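Local coordinates for cell surface protein (Faecalibacterium prausnitzii A2-165, PDB 4GT6) that is of unknown function but, as a leucine-rich repeat protein of the bacterial cell surface, probably binds other proteins, at residues D73-I78 and K98-K104; F112-T117 and H134-L139. One frame throughout, in Å; residues are numbered along the deposited sequence. Where two conformers were deposited one is given.

Contact 1 of 2, residues D73-I78 and K98-K104; sequences DTVTEI and KPSCVKK. With EDO (1,2-ethanediol), chain M.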
ATOM      1  N   ASP A  73     -13.437   1.954 -28.401  1.00 16.26           N
ATOM      2  CA  ASP A  73     -12.937   0.573 -28.256  1.00 16.94           C
ATOM      3  C   ASP A  73     -11.693   0.315 -29.162  1.00 19.32           C
ATOM      4  O   ASP A  73     -11.130  -0.778 -29.122  1.00 20.15           O
ATOM      5  CB  ASP A  73     -14.040  -0.467 -28.485  1.00 18.85           C
ATOM      6  CG  ASP A  73     -14.493  -0.685 -29.907  1.00 23.94           C
ATOM      7  OD1 ASP A  73     -14.242   0.199 -30.761  1.00 22.44           O
ATOM      8  OD2 ASP A  73     -15.111  -1.739 -30.171  1.00 30.47           O
ATOM      9  N   THR A  74     -11.224   1.341 -29.907  1.00 15.71           N
ATOM     10  CA  THR A  74      -9.973   1.224 -30.683  1.00 14.78           C
ATOM     11  C   THR A  74      -8.746   1.317 -29.715  1.00 17.39           C
ATOM     12  O   THR A  74      -7.665   0.849 -30.040  1.00 15.78           O
ATOM     13  CB  THR A  74      -9.900   2.339 -31.751  1.00 17.76           C
ATOM     14  OG1 THR A  74      -9.995   3.624 -31.101  1.00 17.92           O
ATOM     15  CG2 THR A  74     -10.977   2.190 -32.844  1.00 22.37           C
ATOM     16  N   VAL A  75      -8.924   1.928 -28.530  1.00 14.18           N
ATOM     17  CA  VAL A  75      -7.819   2.157 -27.591  1.00 12.47           C
ATOM     18  C   VAL A  75      -7.420   0.857 -26.883  1.00 16.51           C
ATOM     19  O   VAL A  75      -8.223   0.262 -26.144  1.00 16.34           O
ATOM     20  CB  VAL A  75      -8.155   3.299 -26.579  1.00 14.46           C
ATOM     21  CG1 VAL A  75      -7.098   3.379 -25.472  1.00 13.22           C
ATOM     22  CG2 VAL A  75      -8.250   4.651 -27.310  1.00 14.36           C
ATOM     23  N   THR A  76      -6.146   0.475 -27.039  1.00 13.54           N
ATOM     24  CA  THR A  76      -5.635  -0.738 -26.386  1.00 12.67           C
ATOM     25  C   THR A  76      -4.630  -0.382 -25.269  1.00 16.70           C
ATOM     26  O   THR A  76      -4.189  -1.262 -24.533  1.00 14.83           O
ATOM     27  CB  THR A  76      -4.991  -1.675 -27.433  1.00 17.58           C
ATOM     28  OG1 THR A  76      -3.853  -1.017 -28.007  1.00 15.84           O
ATOM     29  CG2 THR A  76      -5.988  -2.118 -28.527  1.00 17.47           C
ATOM     30  N   GLU A  77      -4.227   0.893 -25.189  1.00 13.74           N
ATOM     31  CA  GLU A  77      -3.238   1.311 -24.198  1.00 13.13           C
ATOM     32  C   GLU A  77      -3.531   2.693 -23.670  1.00 15.50           C
ATOM     33  O   GLU A  77      -3.838   3.597 -24.444  1.00 14.65           O
ATOM     34  CB  GLU A  77      -1.820   1.311 -24.819  1.00 14.21           C
ATOM     35  CG  GLU A  77      -0.723   1.613 -23.809  1.00 17.36           C
ATOM     36  CD  GLU A  77       0.710   1.366 -24.251  1.00 31.77           C
ATOM     37  OE1 GLU A  77       0.935   0.748 -25.317  1.00 24.37           O
ATOM     38  OE2 GLU A  77       1.616   1.792 -23.502  1.00 21.96           O
ATOM     39  N   ILE A  78      -3.363   2.860 -22.356  1.00 11.63           N
ATOM     40  CA  ILE A  78      -3.478   4.142 -21.666  1.00 11.16           C
ATOM     41  C   ILE A  78      -2.070   4.419 -21.146  1.00 15.67           C
ATOM     42  O   ILE A  78      -1.506   3.606 -20.395  1.00 15.76           O
ATOM     43  CB  ILE A  78      -4.571   4.183 -20.567  1.00 14.18           C
ATOM     44  CG1 ILE A  78      -5.968   3.990 -21.200  1.00 15.32           C
ATOM     45  CG2 ILE A  78      -4.512   5.570 -19.837  1.00 12.04           C
ATOM     46  CD1 ILE A  78      -7.073   3.709 -20.203  1.00 20.70           C
ATOM     47  N   LYS A  98     -19.570  -0.223 -25.614  1.00 25.05           N
ATOM     48  CA  LYS A  98     -18.962  -1.429 -26.177  1.00 24.19           C
ATOM     49  C   LYS A  98     -17.965  -2.022 -25.169  1.00 26.55           C
ATOM     50  O   LYS A  98     -17.505  -1.293 -24.292  1.00 24.16           O
ATOM     51  CB  LYS A  98     -18.248  -1.088 -27.497  1.00 25.59           C
ATOM     52  CG  LYS A  98     -19.202  -0.923 -28.670  1.00 33.13           C
ATOM     53  CD  LYS A  98     -18.495  -0.321 -29.860  1.00 42.90           C
ATOM     54  CE  LYS A  98     -19.413  -0.232 -31.054  1.00 55.99           C
ATOM     55  NZ  LYS A  98     -18.792   0.532 -32.166  1.00 65.54           N
ATOM     56  N   PRO A  99     -17.605  -3.327 -25.256  1.00 24.83           N
ATOM     57  CA  PRO A  99     -16.569  -3.858 -24.343  1.00 24.35           C
ATOM     58  C   PRO A  99     -15.230  -3.108 -24.479  1.00 24.53           C
ATOM     59  O   PRO A  99     -14.822  -2.750 -25.583  1.00 22.07           O
ATOM     60  CB  PRO A  99     -16.409  -5.322 -24.797  1.00 26.42           C
ATOM     61  CG  PRO A  99     -17.707  -5.651 -25.499  1.00 31.06           C
ATOM     62  CD  PRO A  99     -18.080  -4.369 -26.197  1.00 26.64           C
ATOM     63  N   SER A 100     -14.545  -2.881 -23.353  1.00 20.68           N
ATOM     64  CA  SER A 100     -13.214  -2.251 -23.355  1.00 19.68           C
ATOM     65  C   SER A 100     -12.203  -3.129 -24.116  1.00 22.91           C
ATOM     66  O   SER A 100     -12.253  -4.355 -23.991  1.00 21.89           O
ATOM     67  CB  SER A 100     -12.727  -2.052 -21.921  1.00 19.46           C
ATOM     68  OG  SER A 100     -11.422  -1.499 -21.943  1.00 21.83           O
ATOM     69  N   CYS A 101     -11.291  -2.506 -24.891  1.00 17.70           N
ATOM     70  CA  CYS A 101     -10.196  -3.218 -25.566  1.00 18.05           C
ATOM     71  C   CYS A 101      -8.849  -2.793 -24.971  1.00 17.35           C
ATOM     72  O   CYS A 101      -7.788  -3.148 -25.495  1.00 15.00           O
ATOM     73  CB  CYS A 101     -10.249  -3.008 -27.076  1.00 20.54           C
ATOM     74  SG  CYS A 101     -11.643  -3.862 -27.863  1.00 25.52           S
ATOM     75  N   VAL A 102      -8.896  -2.070 -23.832  1.00 14.93           N
ATOM     76  CA  VAL A 102      -7.683  -1.632 -23.130  1.00 13.55           C
ATOM     77  C   VAL A 102      -6.928  -2.854 -22.590  1.00 17.72           C
ATOM     78  O   VAL A 102      -7.495  -3.642 -21.828  1.00 17.90           O
ATOM     79  CB  VAL A 102      -7.988  -0.635 -21.981  1.00 15.22           C
ATOM     80  CG1 VAL A 102      -6.703  -0.294 -21.222  1.00 14.17           C
ATOM     81  CG2 VAL A 102      -8.666   0.636 -22.517  1.00 14.14           C
ATOM     82  N   LYS A 103      -5.670  -3.017 -23.016  1.00 13.47           N
ATOM     83  CA  LYS A 103      -4.829  -4.131 -22.574  1.00 13.72           C
ATOM     84  C   LYS A 103      -3.776  -3.686 -21.588  1.00 16.69           C
ATOM     85  O   LYS A 103      -3.325  -4.489 -20.781  1.00 16.95           O
ATOM     86  CB  LYS A 103      -4.126  -4.774 -23.780  1.00 15.75           C
ATOM     87  CG  LYS A 103      -5.076  -5.418 -24.805  1.00 22.34           C
ATOM     88  CD  LYS A 103      -6.132  -6.331 -24.186  1.00 30.28           C
ATOM     89  CE  LYS A 103      -5.641  -7.722 -23.897  1.00 36.64           C
ATOM     90  NZ  LYS A 103      -6.750  -8.611 -23.426  1.00 37.30           N
ATOM     91  N   LYS A 104      -3.321  -2.429 -21.702  1.00 13.45           N
ATOM     92  CA  LYS A 104      -2.211  -1.943 -20.879  1.00 13.33           C
ATOM     93  C   LYS A 104      -2.538  -0.587 -20.283  1.00 15.75           C
ATOM     94  O   LYS A 104      -3.034   0.275 -21.004  1.00 14.72           O
ATOM     95  CB  LYS A 104      -0.952  -1.846 -21.752  1.00 16.15           C
ATOM     96  CG  LYS A 104       0.294  -1.338 -21.014  1.00 21.15           C
ATOM     97  CD  LYS A 104       1.554  -1.497 -21.873  1.00 29.00           C
ATOM     98  CE  LYS A 104       2.774  -1.028 -21.116  1.00 40.04           C
ATOM     99  NZ  LYS A 104       4.033  -1.223 -21.890  1.00 36.77           N
TER
HETATM  100  C1  EDO M 911     -17.383  -1.121 -21.100  1.00 51.33           C
HETATM  101  O1  EDO M 911     -18.646  -0.774 -21.654  1.00 49.08           O
HETATM  102  C2  EDO M 911     -17.235  -2.640 -20.836  1.00 52.63           C
HETATM  103  O2  EDO M 911     -15.859  -3.002 -20.644  1.00 50.28           O
HETATM  104  O   HOH W   1     -15.417  -3.565 -28.119  1.00 24.39           O
HETATM  105  O   HOH W   2     -16.601  -1.965 -32.349  1.00 52.19           O
HETATM  106  O   HOH W   3     -10.943   0.404 -25.463  1.00 16.53           O
HETATM  107  O   HOH W   4       3.969   0.742 -23.762  1.00 48.39           O
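Glu77 and Lys104 face each other across a parallel beta bridge between neighbouring coils of a BspA-type leucine-rich repeat solenoid. In Glu77, traced outward, CB and CG pass over the Lys104 carbonyl oxygen, and CG also meets Lys104 CB. CG lies opposite the backbone N (chi1 -175°) and the Lys104 chain sets off in the same way, so the two extended chains run side by side in one direction. Further out, Glu77 CD rests on Lys104 CD. At the tip, OE2 stops 4.2 Å from Lys104 NZ, too far for a salt bridge, and a water closes the gap, donating a hydrogen bond to OE2 and accepting one from NZ.

The direct hydrogen bonds between the segments are all backbone to backbone. Thr76 O is gripped by two amides, Lys103 N at 2.8 Å, which comes from above the carbonyl plane, and Lys104 N at 3.2 Å. Ile78 N returns a nearly straight bond to Lys104 O at 2.9 Å. On the buried side, Val102 CG1 touches Ile78 CD1 at 4.1 Å; Phe83 and Ile121 also pack on Ile78.

Toward Asp73 the coils part slightly and water fills in. One molecule donates a hydrogen bond to Val75 O and accepts one from Cys101 N. In Ser100, OG takes the Val102 amide in an ST turn, while the backbone N holds a 1,2-ethanediol, probably from the crystallisation liquor. The carboxylate of Asp73 lies across the Lys98 chain, its OD2 3.7 Å from Lys98 CD, and a water links that same OD2 to Pro99 O.

Contact 2 of 2, residues F112-T117 and H134-L139; sequences FCSELT and HHCEEL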
ATOM      1  N   PHE A 112      -4.319  10.047  -8.006  1.00 11.84           N
ATOM      2  CA  PHE A 112      -5.000  11.230  -7.456  1.00 11.57           C
ATOM      3  C   PHE A 112      -6.369  11.502  -8.092  1.00 15.86           C
ATOM      4  O   PHE A 112      -6.929  12.582  -7.846  1.00 16.45           O
ATOM      5  CB  PHE A 112      -4.127  12.512  -7.517  1.00 13.02           C
ATOM      6  CG  PHE A 112      -2.876  12.469  -6.665  1.00 15.51           C
ATOM      7  CD1 PHE A 112      -2.947  12.164  -5.307  1.00 18.34           C
ATOM      8  CD2 PHE A 112      -1.633  12.783  -7.212  1.00 17.37           C
ATOM      9  CE1 PHE A 112      -1.788  12.128  -4.519  1.00 20.86           C
ATOM     10  CE2 PHE A 112      -0.485  12.785  -6.421  1.00 21.18           C
ATOM     11  CZ  PHE A 112      -0.570  12.470  -5.075  1.00 20.62           C
ATOM     12  N   CYS A 113      -6.967  10.527  -8.823  1.00 11.26           N
ATOM     13  CA  CYS A 113      -8.357  10.694  -9.328  1.00 11.52           C
ATOM     14  C   CYS A 113      -9.264  10.261  -8.188  1.00 13.20           C
ATOM     15  O   CYS A 113      -9.877   9.189  -8.219  1.00 12.21           O
ATOM     16  CB  CYS A 113      -8.581   9.878 -10.599  1.00 11.18           C
ATOM     17  SG  CYS A 113      -7.622  10.486 -12.017  1.00 14.89           S
ATOM     18  N   SER A 114      -9.326  11.131  -7.165  1.00 12.70           N
ATOM     19  CA  SER A 114      -9.975  10.826  -5.893  0.50 12.95           C
ATOM     20  C   SER A 114     -11.517  10.801  -5.943  1.00 16.01           C
ATOM     21  O   SER A 114     -12.135  10.395  -4.957  1.00 16.46           O
ATOM     22  CB  SER A 114      -9.479  11.771  -4.798  0.50 16.74           C
ATOM     23  OG  SER A 114      -9.906  13.101  -5.023  0.50 15.94           O
ATOM     24  N   GLU A 115     -12.140  11.130  -7.089  1.00 11.85           N
ATOM     25  CA  GLU A 115     -13.603  11.051  -7.207  1.00 11.69           C
ATOM     26  C   GLU A 115     -14.029  10.004  -8.230  1.00 16.18           C
ATOM     27  O   GLU A 115     -15.229   9.820  -8.466  1.00 14.59           O
ATOM     28  CB  GLU A 115     -14.217  12.427  -7.545  1.00 12.96           C
ATOM     29  CG  GLU A 115     -14.119  13.315  -6.322  1.00 15.27           C
ATOM     30  CD  GLU A 115     -14.880  14.627  -6.337  1.00 26.42           C
ATOM     31  OE1 GLU A 115     -15.511  14.945  -7.366  1.00 19.21           O
ATOM     32  OE2 GLU A 115     -14.917  15.289  -5.277  1.00 21.71           O
ATOM     33  N   LEU A 116     -13.047   9.274  -8.784  1.00 13.79           N
ATOM     34  CA  LEU A 116     -13.284   8.282  -9.826  1.00 14.00           C
ATOM     35  C   LEU A 116     -13.992   7.037  -9.241  1.00 17.50           C
ATOM     36  O   LEU A 116     -13.514   6.463  -8.276  1.00 17.49           O
ATOM     37  CB  LEU A 116     -11.939   7.915 -10.483  1.00 13.39           C
ATOM     38  CG  LEU A 116     -11.962   6.861 -11.577  1.00 16.89           C
ATOM     39  CD1 LEU A 116     -12.806   7.326 -12.825  1.00 15.82           C
ATOM     40  CD2 LEU A 116     -10.526   6.502 -11.972  1.00 17.60           C
ATOM     41  N   THR A 117     -15.177   6.717  -9.759  1.00 16.25           N
ATOM     42  CA  THR A 117     -15.954   5.567  -9.250  1.00 16.67           C
ATOM     43  C   THR A 117     -16.201   4.484 -10.309  1.00 23.25           C
ATOM     44  O   THR A 117     -16.334   3.312  -9.950  1.00 23.33           O
ATOM     45  CB  THR A 117     -17.314   6.019  -8.681  1.00 23.34           C
ATOM     46  OG1 THR A 117     -18.049   6.733  -9.683  1.00 24.56           O
ATOM     47  CG2 THR A 117     -17.171   6.879  -7.435  1.00 23.43           C
ATOM     48  N   HIS A 134      -3.421   4.898  -7.431  1.00 13.53           N
ATOM     49  CA  HIS A 134      -2.975   5.450  -6.149  0.50 13.15           C
ATOM     50  C   HIS A 134      -3.861   6.670  -5.792  1.00 16.31           C
ATOM     51  O   HIS A 134      -4.032   7.562  -6.618  1.00 13.93           O
ATOM     52  CB  HIS A 134      -1.481   5.820  -6.261  0.50 13.98           C
ATOM     53  CG  HIS A 134      -0.794   6.276  -5.003  0.50 17.11           C
ATOM     54  ND1 HIS A 134       0.583   6.443  -4.970  0.50 18.98           N
ATOM     55  CD2 HIS A 134      -1.298   6.624  -3.796  0.50 17.96           C
ATOM     56  CE1 HIS A 134       0.869   6.871  -3.752  0.50 18.17           C
ATOM     57  NE2 HIS A 134      -0.231   7.001  -3.011  0.50 17.90           N
ATOM     58  N   HIS A 135      -4.442   6.690  -4.568  1.00 13.21           N
ATOM     59  CA  HIS A 135      -5.319   7.775  -4.080  1.00 13.56           C
ATOM     60  C   HIS A 135      -6.632   7.921  -4.898  1.00 17.03           C
ATOM     61  O   HIS A 135      -7.205   9.020  -4.958  1.00 17.15           O
ATOM     62  CB  HIS A 135      -4.582   9.129  -3.989  1.00 14.26           C
ATOM     63  CG  HIS A 135      -4.002   9.391  -2.629  1.00 17.77           C
ATOM     64  ND1 HIS A 135      -4.817   9.705  -1.548  1.00 20.19           N
ATOM     65  CD2 HIS A 135      -2.715   9.347  -2.210  1.00 18.62           C
ATOM     66  CE1 HIS A 135      -3.997   9.858  -0.513  1.00 19.61           C
ATOM     67  NE2 HIS A 135      -2.722   9.655  -0.863  1.00 19.12           N
ATOM     68  N   CYS A 136      -7.136   6.808  -5.476  1.00 13.20           N
ATOM     69  CA  CYS A 136      -8.458   6.784  -6.077  1.00 12.56           C
ATOM     70  C   CYS A 136      -9.402   6.447  -4.932  1.00 15.76           C
ATOM     71  O   CYS A 136      -9.875   5.320  -4.780  1.00 14.53           O
ATOM     72  CB  CYS A 136      -8.532   5.807  -7.240  1.00 12.05           C
ATOM     73  SG  CYS A 136      -7.657   6.409  -8.714  1.00 14.79           S
ATOM     74  N   GLU A 137      -9.633   7.474  -4.101  1.00 14.12           N
ATOM     75  CA  GLU A 137     -10.316   7.429  -2.805  1.00 14.42           C
ATOM     76  C   GLU A 137     -11.790   7.064  -2.837  1.00 18.01           C
ATOM     77  O   GLU A 137     -12.355   6.830  -1.765  1.00 17.93           O
ATOM     78  CB  GLU A 137     -10.151   8.787  -2.105  1.00 15.20           C
ATOM     79  CG  GLU A 137      -8.684   9.152  -1.897  1.00 16.36           C
ATOM     80  CD  GLU A 137      -8.448  10.483  -1.214  1.00 23.41           C
ATOM     81  OE1 GLU A 137      -9.410  11.032  -0.637  1.00 22.21           O
ATOM     82  OE2 GLU A 137      -7.286  10.944  -1.197  1.00 20.57           O
ATOM     83  N   GLU A 138     -12.419   7.017  -4.007  1.00 14.20           N
ATOM     84  CA  GLU A 138     -13.830   6.642  -4.074  1.00 14.53           C
ATOM     85  C   GLU A 138     -14.075   5.308  -4.816  1.00 18.39           C
ATOM     86  O   GLU A 138     -15.220   4.878  -4.884  1.00 18.62           O
ATOM     87  CB  GLU A 138     -14.664   7.776  -4.674  1.00 16.01           C
ATOM     88  CG  GLU A 138     -14.876   8.864  -3.634  1.00 20.37           C
ATOM     89  CD  GLU A 138     -15.843   9.955  -4.058  1.00 34.60           C
ATOM     90  OE1 GLU A 138     -16.881   9.629  -4.681  1.00 27.15           O
ATOM     91  OE2 GLU A 138     -15.576  11.132  -3.730  1.00 27.16           O
ATOM     92  N   LEU A 139     -13.038   4.628  -5.333  1.00 15.55           N
ATOM     93  CA  LEU A 139     -13.239   3.286  -5.924  1.00 16.31           C
ATOM     94  C   LEU A 139     -13.768   2.356  -4.810  1.00 19.61           C
ATOM     95  O   LEU A 139     -13.160   2.341  -3.740  1.00 19.77           O
ATOM     96  CB  LEU A 139     -11.927   2.712  -6.491  1.00 16.45           C
ATOM     97  CG  LEU A 139     -11.382   3.315  -7.765  1.00 22.38           C
ATOM     98  CD1 LEU A 139     -10.058   2.618  -8.131  1.00 22.27           C
ATOM     99  CD2 LEU A 139     -12.396   3.189  -8.927  1.00 23.38           C
TER
HETATM  100  O   HOH W   5     -13.129  11.860  -2.953  1.00 22.85           O
HETATM  101  O   HOH W   6      -9.417  14.041  -1.979  1.00 49.87           O
HETATM  102  O   HOH W   7     -17.402  10.544  -7.072  1.00 18.99           O
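The rings of Phe112 and His135 meet obliquely where two successive turns of the leucine-rich repeat solenoid stack. The planes are 29° apart but slid past one another, so overlap is slight: Phe112 CE1 reaches His135 CD2 at 3.7 Å, and Phe112 CD1 touches His135 CB. Tyr158, from a following coil, meets the His135 ring in turn and carries the aromatic row onward.

Hydrogen bonding directly between the two segments rests on the backbone, with Phe112 N giving to His134 O at 2.9 Å. Each segment then folds in the same way, through an inverse gamma turn centred on Cys113 or Cys136 and a type I beta turn ending at Leu116 or Leu139. Two CA-H...O contacts, Cys136 CA to Cys113 O and Ser114 CA to His135 O, join these matching turns.

Apolar contact lies on the inner side. Cys136 SG sits 4.1 Å from Cys113 CB and also touches Leu116 CD2. Beside them, the Leu139 CD2 methyl packs on the Leu116 carbonyl oxygen.

The outer side is acidic. His135 ND1 donates to Glu137 OE2 at 2.8 Å, on the anti side of the carboxylate and somewhat out of its plane, which helps set the rotation of the imidazole. Ser114 CB packs against Glu137 CD. Glu138 CG lies beside the backbone N (chi1 -77°), which carries the chain past Ser114 O to lie alongside Glu115. Glu115 OE2 and Glu138 OE2 are 4.5 Å apart. Waters tie Glu138 OE2 to Ser114 O and Glu138 OE1 to Glu115 O. Since Lys90 forms a salt bridge with Glu115 OE1, and both Glu138 oxygens accept hydrogen bonds from water, the repulsion between the two carboxylates is probably eased.

In the fold
Contacts 1 and 2 follow each other along the chain and lie within the same BspA-type repeat region. Their centres are 20 Å apart and their nearest atoms about 9 Å, so they do not touch. Both show how one coil of the solenoid is laid on the next, but in different ways: 73-78 and 98-104 lead into short parallel strands, whereas 112-117 and 134-139 stack as repeated turns without regular strand structure. Strand 104-105, entered at the end of contact 1, leads on to the first segment of contact 2. The sodium ion, at Ser297 and Glu320, belongs to a later part of the chain and involves neither contact.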